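Local structure of oxidoreductase, Gfo/Idh/MocA family (Vibrio cholerae, 1XEA) at residues Phe82-His85 with Pro89-Val92; Lys94-Ala97 with Glu102-Asn105; Asn105-Ala110 with His287-Asn292; Pro116-Val119 with Arg124-Pro127. The protein probably catalyses the NAD(P)-dependent oxidation or reduction of a substrate, as other Gfo/Idh/MocA family oxidoreductases do. One frame throughout, in Å; residues are numbered along the deposited sequence.

Contact 1: residues Phe82-His85 with Pro89-Val92; sequences FFLH and PTFV
Leu84 and Phe83, in the last turn of helix 76-85, meet Thr90 just as the chain re-enters the parallel sheet, completing a beta-alpha-beta crossover of the Rossmann fold (strand 66-69, helix 76-85, strand 90-93). The packed side is small but wholly buried. The leucine sends one branch across: CD2 of Leu84 stands 3.6 Å from Thr90 OG1 and 3.8 Å from Thr90 CB, and the two side chains cross at about a right angle. Phe83 contributes only its stem, with CB 3.7 Å from Thr90 OG1. Its ring turns off along the helix, where Phe82 CD2 lies 3.5 Å above the plane of the Phe83 ring, over its centre, and where Val67 of strand 66-69 is also touched. The other side of the helix is looser. Phe82, partly exposed, leans edge-to-face on Tyr56, and the exposed His85 meets the ring of His113; neither touches the strand. The hydroxyl set against this hydrocarbon has its own polar partner: with chi1 of -61°, OG1 of Thr90 lies beside its backbone N and hydrogen-bonds to the carbonyl O of Ile88.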
loop_
_atom_site.group_PDB
_atom_site.type_symbol
_atom_site.label_atom_id
_atom_site.label_comp_id
_atom_site.label_asym_id
_atom_site.label_seq_id
_atom_site.Cartn_x
_atom_site.Cartn_y
_atom_site.Cartn_z
ATOM N N PHE A 82 19.592 -41.915 17.910
ATOM C CA PHE A 82 20.991 -42.320 17.821
ATOM C C PHE A 82 21.952 -41.392 18.555
ATOM O O PHE A 82 22.696 -41.824 19.441
ATOM C CB PHE A 82 21.430 -42.428 16.363
ATOM C CG PHE A 82 22.838 -42.917 16.197
ATOM C CD1 PHE A 82 23.208 -44.179 16.657
ATOM C CD2 PHE A 82 23.793 -42.125 15.574
ATOM C CE1 PHE A 82 24.509 -44.652 16.490
ATOM C CE2 PHE A 82 25.098 -42.586 15.401
ATOM C CZ PHE A 82 25.458 -43.853 15.861
ATOM N N PHE A 83 21.940 -40.116 18.194
ATOM C CA PHE A 83 22.840 -39.176 18.840
ATOM C C PHE A 83 22.360 -38.787 20.223
ATOM O O PHE A 83 23.158 -38.380 21.068
ATOM C CB PHE A 83 23.018 -37.933 17.978
ATOM C CG PHE A 83 23.523 -38.232 16.605
ATOM C CD1 PHE A 83 22.640 -38.557 15.584
ATOM C CD2 PHE A 83 24.886 -38.213 16.334
ATOM C CE1 PHE A 83 23.106 -38.857 14.311
ATOM C CE2 PHE A 83 25.363 -38.511 15.065
ATOM C CZ PHE A 83 24.472 -38.833 14.051
ATOM N N LEU A 84 21.059 -38.908 20.459
ATOM C CA LEU A 84 20.523 -38.573 21.767
ATOM C C LEU A 84 21.048 -39.561 22.795
ATOM O O LEU A 84 21.339 -39.188 23.936
ATOM C CB LEU A 84 18.999 -38.596 21.747
ATOM C CG LEU A 84 18.373 -37.354 21.128
ATOM C CD1 LEU A 84 16.868 -37.522 21.130
ATOM C CD2 LEU A 84 18.771 -36.119 21.925
ATOM N N HIS A 85 21.175 -40.823 22.394
ATOM C CA HIS A 85 21.679 -41.838 23.298
ATOM C C HIS A 85 23.188 -41.651 23.500
ATOM O O HIS A 85 23.705 -41.784 24.617
ATOM C CB HIS A 85 21.366 -43.230 22.751
ATOM C CG HIS A 85 21.947 -44.336 23.572
ATOM N ND1 HIS A 85 22.344 -44.165 24.883
ATOM C CD2 HIS A 85 22.259 -45.613 23.252
ATOM C CE1 HIS A 85 22.882 -45.285 25.329
ATOM N NE2 HIS A 85 22.843 -46.181 24.357
ATOM N N PRO A 89 23.933 -33.011 22.051
ATOM C CA PRO A 89 22.842 -32.064 21.795
ATOM C C PRO A 89 22.351 -32.273 20.362
ATOM O O PRO A 89 23.130 -32.192 19.412
ATOM C CB PRO A 89 23.521 -30.713 21.981
ATOM C CG PRO A 89 24.537 -31.007 23.047
ATOM C CD PRO A 89 25.118 -32.318 22.588
ATOM N N THR A 90 21.066 -32.555 20.203
ATOM C CA THR A 90 20.529 -32.789 18.868
ATOM C C THR A 90 19.545 -31.722 18.388
ATOM O O THR A 90 18.701 -31.239 19.144
ATOM C CB THR A 90 19.826 -34.177 18.785
ATOM O OG1 THR A 90 20.778 -35.206 19.060
ATOM C CG2 THR A 90 19.225 -34.413 17.406
ATOM N N PHE A 91 19.655 -31.379 17.110
ATOM C CA PHE A 91 18.782 -30.404 16.485
ATOM C C PHE A 91 18.071 -31.106 15.346
ATOM O O PHE A 91 18.692 -31.858 14.592
ATOM C CB PHE A 91 19.600 -29.245 15.934
ATOM C CG PHE A 91 18.805 -28.289 15.101
ATOM C CD1 PHE A 91 18.138 -27.224 15.688
ATOM C CD2 PHE A 91 18.717 -28.457 13.725
ATOM C CE1 PHE A 91 17.395 -26.330 14.915
ATOM C CE2 PHE A 91 17.977 -27.569 12.942
ATOM C CZ PHE A 91 17.315 -26.505 13.540
ATOM N N VAL A 92 16.770 -30.869 15.232
ATOM C CA VAL A 92 15.980 -31.478 14.172
ATOM C C VAL A 92 15.045 -30.439 13.593
ATOM O O VAL A 92 14.352 -29.743 14.326
ATOM C CB VAL A 92 15.137 -32.670 14.687
ATOM C CG1 VAL A 92 14.311 -33.254 13.548
ATOM C CG2 VAL A 92 16.051 -33.740 15.265
#

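Contact 2: residues Lys94-Ala97 with Glu102-Asn105; sequences KPLA and ECEN
The carboxylate of Glu102, whose stem rests on Ala97, is held at both oxygens: OE1 is hydrogen-bonded to Ser77 OG and OE2 to Ser99 OG. Two separate partners of this kind should fix the rotation of the flat group at the start of helix 100-112. Behind it the contact is apolar. CB of Ala97 lies 3.5 Å from Glu102 CB and 4.0 Å from Glu102 CD, alongside the glutamate chain, which runs extended beyond CG. One residue on, Cys103 turns its sulfur towards the incoming loop and lays it along the flank of Leu96. SG of Cys103 is 3.6 Å from Leu96 CD2 and 3.7 Å from Leu96 CB, and the same CD2 of Leu96 also reaches the helix backbone, 3.7 Å from Cys103 CA. The leucine can lie this way because its CG is anti to the backbone N (chi1 175°). Just upstream, Lys94 and Pro95, joined by a cis peptide, probably correspond to the Lys-Pro pair of the EKP-type motif of Gfo/Idh/MocA enzymes, which in relatives lies close to the nicotinamide end of the cofactor. The loop has a further hold on the C-terminal helix 286-311, where Leu96 N bonds to His296 NE2. The side chain of His296 also touches Cys103, while Leu96 continues inwards onto Leu106 and Tyr107.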
loop_
_atom_site.group_PDB
_atom_site.type_symbol
_atom_site.label_atom_id
_atom_site.label_comp_id
_atom_site.label_asym_id
_atom_site.label_seq_id
_atom_site.Cartn_x
_atom_site.Cartn_y
_atom_site.Cartn_z
ATOM N N LYS A 94 11.815 -28.944 12.005
ATOM C CA LYS A 94 10.396 -29.266 12.105
ATOM C C LYS A 94 9.930 -29.953 10.827
ATOM O O LYS A 94 10.356 -29.593 9.736
ATOM C CB LYS A 94 9.589 -27.990 12.342
ATOM C CG LYS A 94 9.588 -27.029 11.169
ATOM C CD LYS A 94 8.545 -27.424 10.134
ATOM C CE LYS A 94 8.943 -26.975 8.734
ATOM N NZ LYS A 94 7.886 -27.328 7.751
ATOM N N PRO A 95 9.041 -30.952 10.948
ATOM C CA PRO A 95 8.517 -31.440 12.228
ATOM C C PRO A 95 9.464 -32.452 12.883
ATOM O O PRO A 95 10.301 -33.056 12.206
ATOM C CB PRO A 95 7.186 -32.061 11.821
ATOM C CG PRO A 95 7.518 -32.659 10.490
ATOM C CD PRO A 95 8.320 -31.566 9.820
ATOM N N LEU A 96 9.333 -32.634 14.195
ATOM C CA LEU A 96 10.181 -33.579 14.925
ATOM C C LEU A 96 9.915 -34.998 14.437
ATOM O O LEU A 96 10.832 -35.809 14.291
ATOM C CB LEU A 96 9.903 -33.502 16.430
ATOM C CG LEU A 96 10.618 -34.505 17.355
ATOM C CD1 LEU A 96 12.128 -34.378 17.221
ATOM C CD2 LEU A 96 10.193 -34.242 18.793
ATOM N N ALA A 97 8.648 -35.285 14.177
ATOM C CA ALA A 97 8.261 -36.595 13.711
ATOM C C ALA A 97 6.827 -36.538 13.218
ATOM O O ALA A 97 6.082 -35.617 13.557
ATOM C CB ALA A 97 8.393 -37.615 14.834
ATOM N N GLU A 102 6.030 -40.544 18.671
ATOM C CA GLU A 102 7.466 -40.486 18.421
ATOM C C GLU A 102 8.061 -39.275 19.117
ATOM O O GLU A 102 9.133 -39.353 19.718
ATOM C CB GLU A 102 7.745 -40.398 16.920
ATOM C CG GLU A 102 7.179 -41.561 16.130
ATOM C CD GLU A 102 7.643 -41.589 14.684
ATOM O OE1 GLU A 102 8.846 -41.827 14.442
ATOM O OE2 GLU A 102 6.799 -41.372 13.786
ATOM N N CYS A 103 7.355 -38.153 19.027
ATOM C CA CYS A 103 7.801 -36.921 19.657
ATOM C C CYS A 103 7.967 -37.153 21.141
ATOM O O CYS A 103 9.011 -36.850 21.711
ATOM C CB CYS A 103 6.785 -35.798 19.422
ATOM S SG CYS A 103 6.821 -35.084 17.743
ATOM N N GLU A 104 6.930 -37.692 21.770
ATOM C CA GLU A 104 6.994 -37.953 23.197
ATOM C C GLU A 104 8.167 -38.880 23.510
ATOM O O GLU A 104 8.913 -38.634 24.460
ATOM C CB GLU A 104 5.668 -38.547 23.671
ATOM C CG GLU A 104 4.476 -37.650 23.361
ATOM C CD GLU A 104 3.154 -38.319 23.681
ATOM O OE1 GLU A 104 2.954 -39.470 23.233
ATOM O OE2 GLU A 104 2.309 -37.699 24.367
ATOM N N ASN A 105 8.344 -39.927 22.701
ATOM C CA ASN A 105 9.452 -40.873 22.900
ATOM C C ASN A 105 10.798 -40.134 22.882
ATOM O O ASN A 105 11.546 -40.158 23.859
ATOM C CB ASN A 105 9.463 -41.958 21.807
ATOM C CG ASN A 105 8.347 -42.986 21.978
ATOM O OD1 ASN A 105 8.130 -43.511 23.074
ATOM N ND2 ASN A 105 7.647 -43.290 20.887
#

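Contact 3: residues Asn105-Ala110 with His287-Asn292; sequences NLYELA and HIIERN
Tyr107 reaches from helix 100-112 to Ile289 and Asn292 on helix 286-311, and followed outwards from its backbone it shows how one aromatic side chain can join two helices. The bond from CA to CB of Tyr107 heads towards the partner helix, and from CG onwards the ring passes under a single methyl. CG2 of Ile289, set anti to its own backbone N, sits over one face, 3.6 Å from the centroid of the Tyr107 ring and 27° off the ring normal, a CH-pi contact. The methyl is offset towards the rim, with CD2 of Tyr107 3.3 Å and CE2 of Tyr107 3.4 Å from Ile289 CG2. CE1 of Tyr107 has Leu96 CD2 3.6 Å away on the opposite side of the ring plane, and Asn292 CB, oblique to the ring, 4.1 Å away on the methyl's side. The asparagine side chain crosses the tyrosine at about a right angle, yet its amide plane is within 6° of the ring plane. At the tip, Tyr107 OH is 3.5 Å from Asn292 ND2, but that pair makes no hydrogen bond; the hydroxyl bonds instead to the backbone O of Leu117. The amide oxygen has its own partner: OD1 of Asn292 accepts from Arg124 NH2. Helix 100-112 thus meets the C-terminal helix through Tyr107; Leu106 and Ala110 pack on helix 76-85, Leu106 also on strand 117-120, where Val119 touches both Tyr107 and Asn292.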
loop_
_atom_site.group_PDB
_atom_site.type_symbol
_atom_site.label_atom_id
_atom_site.label_comp_id
_atom_site.label_asym_id
_atom_site.label_seq_id
_atom_site.Cartn_x
_atom_site.Cartn_y
_atom_site.Cartn_z
ATOM N N ASN A 105 8.344 -39.927 22.701
ATOM C CA ASN A 105 9.452 -40.873 22.900
ATOM C C ASN A 105 10.798 -40.134 22.882
ATOM O O ASN A 105 11.546 -40.158 23.859
ATOM C CB ASN A 105 9.463 -41.958 21.807
ATOM C CG ASN A 105 8.347 -42.986 21.978
ATOM O OD1 ASN A 105 8.130 -43.511 23.074
ATOM N ND2 ASN A 105 7.647 -43.290 20.887
ATOM N N LEU A 106 11.093 -39.485 21.758
ATOM C CA LEU A 106 12.334 -38.742 21.599
ATOM C C LEU A 106 12.628 -37.779 22.755
ATOM O O LEU A 106 13.783 -37.647 23.183
ATOM C CB LEU A 106 12.328 -37.988 20.266
ATOM C CG LEU A 106 12.463 -38.886 19.038
ATOM C CD1 LEU A 106 12.144 -38.115 17.772
ATOM C CD2 LEU A 106 13.872 -39.451 18.989
ATOM N N TYR A 107 11.609 -37.096 23.269
ATOM C CA TYR A 107 11.860 -36.185 24.379
ATOM C C TYR A 107 12.064 -36.927 25.676
ATOM O O TYR A 107 12.892 -36.529 26.496
ATOM C CB TYR A 107 10.744 -35.150 24.540
ATOM C CG TYR A 107 11.048 -33.884 23.785
ATOM C CD1 TYR A 107 10.318 -33.539 22.650
ATOM C CD2 TYR A 107 12.129 -33.077 24.148
ATOM C CE1 TYR A 107 10.656 -32.432 21.886
ATOM C CE2 TYR A 107 12.480 -31.965 23.392
ATOM C CZ TYR A 107 11.738 -31.652 22.257
ATOM O OH TYR A 107 12.096 -30.586 21.466
ATOM N N GLU A 108 11.307 -38.002 25.872
ATOM C CA GLU A 108 11.463 -38.804 27.078
ATOM C C GLU A 108 12.897 -39.320 27.061
ATOM O O GLU A 108 13.607 -39.223 28.055
ATOM C CB GLU A 108 10.464 -39.969 27.088
ATOM C CG GLU A 108 9.287 -39.777 28.054
ATOM C CD GLU A 108 8.276 -40.925 28.019
ATOM O OE1 GLU A 108 8.692 -42.105 28.099
ATOM O OE2 GLU A 108 7.054 -40.654 27.924
ATOM N N LEU A 109 13.324 -39.829 25.908
ATOM C CA LEU A 109 14.672 -40.356 25.723
ATOM C C LEU A 109 15.742 -39.319 26.022
ATOM O O LEU A 109 16.694 -39.589 26.753
ATOM C CB LEU A 109 14.837 -40.850 24.283
ATOM C CG LEU A 109 16.252 -41.238 23.821
ATOM C CD1 LEU A 109 16.815 -42.361 24.680
ATOM C CD2 LEU A 109 16.210 -41.677 22.362
ATOM N N ALA A 110 15.588 -38.136 25.436
ATOM C CA ALA A 110 16.541 -37.043 25.624
ATOM C C ALA A 110 16.662 -36.636 27.093
ATOM O O ALA A 110 17.732 -36.229 27.536
ATOM C CB ALA A 110 16.120 -35.847 24.779
ATOM N N HIS A 287 10.024 -24.523 29.311
ATOM C CA HIS A 287 8.870 -23.975 28.623
ATOM C C HIS A 287 8.959 -24.186 27.136
ATOM O O HIS A 287 7.945 -24.189 26.447
ATOM C CB HIS A 287 8.702 -22.487 28.936
ATOM C CG HIS A 287 9.775 -21.610 28.369
ATOM N ND1 HIS A 287 11.077 -21.619 28.827
ATOM C CD2 HIS A 287 9.723 -20.656 27.410
ATOM C CE1 HIS A 287 11.777 -20.705 28.179
ATOM N NE2 HIS A 287 10.978 -20.107 27.313
ATOM N N ILE A 288 10.173 -24.371 26.643
ATOM C CA ILE A 288 10.350 -24.596 25.224
ATOM C C ILE A 288 9.951 -26.018 24.847
ATOM O O ILE A 288 9.107 -26.227 23.970
ATOM C CB ILE A 288 11.787 -24.316 24.818
ATOM C CG1 ILE A 288 12.003 -22.803 24.814
ATOM C CG2 ILE A 288 12.080 -24.924 23.460
ATOM C CD1 ILE A 288 13.326 -22.383 24.258
ATOM N N ILE A 289 10.554 -26.994 25.513
ATOM C CA ILE A 289 10.233 -28.390 25.261
ATOM C C ILE A 289 8.716 -28.595 25.297
ATOM O O ILE A 289 8.148 -29.185 24.377
ATOM C CB ILE A 289 10.867 -29.296 26.319
ATOM C CG1 ILE A 289 12.356 -29.002 26.429
ATOM C CG2 ILE A 289 10.633 -30.741 25.964
ATOM C CD1 ILE A 289 12.962 -29.530 27.681
ATOM N N GLU A 290 8.069 -28.109 26.358
ATOM C CA GLU A 290 6.619 -28.247 26.512
ATOM C C GLU A 290 5.856 -27.688 25.323
ATOM O O GLU A 290 4.853 -28.263 24.905
ATOM C CB GLU A 290 6.124 -27.552 27.790
ATOM C CG GLU A 290 6.433 -28.287 29.098
ATOM C CD GLU A 290 5.587 -27.789 30.280
ATOM O OE1 GLU A 290 5.663 -26.577 30.626
ATOM O OE2 GLU A 290 4.839 -28.618 30.868
ATOM N N ARG A 291 6.332 -26.569 24.784
ATOM C CA ARG A 291 5.675 -25.958 23.638
ATOM C C ARG A 291 5.886 -26.865 22.437
ATOM O O ARG A 291 4.974 -27.087 21.639
ATOM C CB ARG A 291 6.246 -24.562 23.362
ATOM C CG ARG A 291 5.667 -23.900 22.116
ATOM C CD ARG A 291 6.206 -22.495 21.877
ATOM N NE ARG A 291 5.725 -21.952 20.604
ATOM C CZ ARG A 291 5.913 -20.699 20.197
ATOM N NH1 ARG A 291 6.573 -19.841 20.960
ATOM N NH2 ARG A 291 5.438 -20.301 19.027
ATOM N N ASN A 292 7.093 -27.404 22.315
ATOM C CA ASN A 292 7.384 -28.302 21.203
ATOM C C ASN A 292 6.425 -29.502 21.240
ATOM O O ASN A 292 5.722 -29.786 20.266
ATOM C CB ASN A 292 8.843 -28.753 21.261
ATOM C CG ASN A 292 9.791 -27.618 20.985
ATOM O OD1 ASN A 292 9.690 -26.956 19.961
ATOM N ND2 ASN A 292 10.704 -27.374 21.893
#

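Contact 4: residues Pro116-Val119 with Arg124-Pro127; sequences PLYV and RHIP
Tyr118 lies on the extended backbone of strand 117-120, whereas His125 belongs to an irregular stretch (phi/psi -122/29°) that ends with Ile126 in the N-cap position of the next helix. The two side chains come from opposite directions. Tyr118 stretches out with CG anti to its backbone N, which carries the hydroxyl towards His125, and His125 answers with its NE2 corner: Tyr118 OH and His125 NE2 are 3.3 Å apart, NE2 lying at the edge of the phenol near its plane. The clear partner of the hydroxyl is Asp274 OD2, on helix 268-281, whose residues Ala270, Met271 and Asp274 also pack against His125. A water links the imidazole of His125 to the backbone of the strand. Lying in the plane of the imidazole at its edge, water 1 is hydrogen-bonded to His125 NE2 at 3.1 Å and donates a weak bond to Val119 O at 3.4 Å. Neighbouring Arg124 turns to other partners, forming a salt bridge with Asp173. The place is typical of the two-domain Gfo/Idh/MocA architecture, in which the chain leaves the parallel sheet of the Rossmann fold and passes into the C-terminal domain with its large mixed sheet.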
loop_
_atom_site.group_PDB
_atom_site.type_symbol
_atom_site.label_atom_id
_atom_site.label_comp_id
_atom_site.label_asym_id
_atom_site.label_seq_id
_atom_site.Cartn_x
_atom_site.Cartn_y
_atom_site.Cartn_z
ATOM N N PRO A 116 19.983 -31.956 25.174
ATOM C CA PRO A 116 19.013 -31.004 24.645
ATOM C C PRO A 116 18.604 -31.410 23.237
ATOM O O PRO A 116 19.445 -31.782 22.414
ATOM C CB PRO A 116 19.788 -29.700 24.667
ATOM C CG PRO A 116 21.137 -30.157 24.238
ATOM C CD PRO A 116 21.347 -31.408 25.070
ATOM N N LEU A 117 17.302 -31.346 22.986
ATOM C CA LEU A 117 16.723 -31.671 21.696
ATOM C C LEU A 117 15.980 -30.420 21.233
ATOM O O LEU A 117 14.915 -30.084 21.748
ATOM C CB LEU A 117 15.752 -32.839 21.838
ATOM C CG LEU A 117 14.953 -33.224 20.592
ATOM C CD1 LEU A 117 15.889 -33.657 19.465
ATOM C CD2 LEU A 117 14.001 -34.351 20.954
ATOM N N TYR A 118 16.562 -29.737 20.259
ATOM C CA TYR A 118 16.001 -28.505 19.722
ATOM C C TYR A 118 15.230 -28.731 18.425
ATOM O O TYR A 118 15.732 -29.384 17.507
ATOM C CB TYR A 118 17.142 -27.535 19.453
ATOM C CG TYR A 118 16.742 -26.092 19.373
ATOM C CD1 TYR A 118 16.724 -25.297 20.522
ATOM C CD2 TYR A 118 16.421 -25.504 18.149
ATOM C CE1 TYR A 118 16.406 -23.953 20.458
ATOM C CE2 TYR A 118 16.100 -24.157 18.072
ATOM C CZ TYR A 118 16.095 -23.384 19.231
ATOM O OH TYR A 118 15.792 -22.044 19.165
ATOM N N VAL A 119 14.022 -28.182 18.340
ATOM C CA VAL A 119 13.210 -28.314 17.131
ATOM C C VAL A 119 13.290 -27.008 16.329
ATOM O O VAL A 119 13.215 -25.917 16.894
ATOM C CB VAL A 119 11.731 -28.615 17.467
ATOM C CG1 VAL A 119 10.942 -28.765 16.186
ATOM C CG2 VAL A 119 11.626 -29.889 18.302
ATOM N N ARG A 124 9.664 -18.473 15.224
ATOM C CA ARG A 124 9.641 -18.052 16.632
ATOM C C ARG A 124 10.738 -17.019 16.835
ATOM O O ARG A 124 10.829 -16.404 17.894
ATOM C CB ARG A 124 9.934 -19.211 17.584
ATOM C CG ARG A 124 8.840 -20.236 17.738
ATOM C CD ARG A 124 9.216 -21.225 18.839
ATOM N NE ARG A 124 8.362 -22.408 18.783
ATOM C CZ ARG A 124 8.584 -23.535 19.450
ATOM N NH1 ARG A 124 9.645 -23.641 20.241
ATOM N NH2 ARG A 124 7.749 -24.560 19.310
ATOM N N HIS A 125 11.570 -16.852 15.808
ATOM C CA HIS A 125 12.702 -15.932 15.836
ATOM C C HIS A 125 12.653 -14.878 14.742
ATOM O O HIS A 125 13.695 -14.412 14.275
ATOM C CB HIS A 125 13.993 -16.719 15.680
ATOM C CG HIS A 125 14.125 -17.834 16.659
ATOM N ND1 HIS A 125 14.603 -17.643 17.937
ATOM C CD2 HIS A 125 13.747 -19.133 16.584
ATOM C CE1 HIS A 125 14.509 -18.775 18.609
ATOM N NE2 HIS A 125 13.992 -19.693 17.812
ATOM N N ILE A 126 11.458 -14.508 14.307
ATOM C CA ILE A 126 11.358 -13.500 13.267
ATOM C C ILE A 126 11.783 -12.165 13.863
ATOM O O ILE A 126 11.060 -11.578 14.681
ATOM C CB ILE A 126 9.935 -13.415 12.725
ATOM C CG1 ILE A 126 9.512 -14.797 12.242
ATOM C CG2 ILE A 126 9.866 -12.402 11.589
ATOM C CD1 ILE A 126 10.446 -15.411 11.223
ATOM N N PRO A 127 12.965 -11.665 13.456
ATOM C CA PRO A 127 13.462 -10.386 13.983
ATOM C C PRO A 127 12.472 -9.226 13.976
ATOM O O PRO A 127 12.322 -8.546 14.984
ATOM C CB PRO A 127 14.717 -10.117 13.149
ATOM C CG PRO A 127 14.501 -10.929 11.891
ATOM C CD PRO A 127 13.834 -12.181 12.380
HETATM O O HOH W 1 13.062 -22.582 17.390
#

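How the contacts relate
Followed from the N terminus, contact 1 closes first, across the three-residue connection between helix 76-85 and strand 90-93. Contact 2 comes next in series, folding the loop after that strand back on the start of helix 100-112. Asn105 is shared by contacts 2 and 3, so contact 3 opens where contact 2 ends; it then spans 176 residues before helix 286-311 closes it. Contact 4 is nested inside that long loop, at the exit from strand 117-120, neighbour of strand 90-93. No two contacts cross. Contacts 1 and 2 are local to the Rossmann fold, contact 3 ties it to the C-terminal helix, and contact 4 joins edge strand 117-120 to the segment leading to helix 127-132.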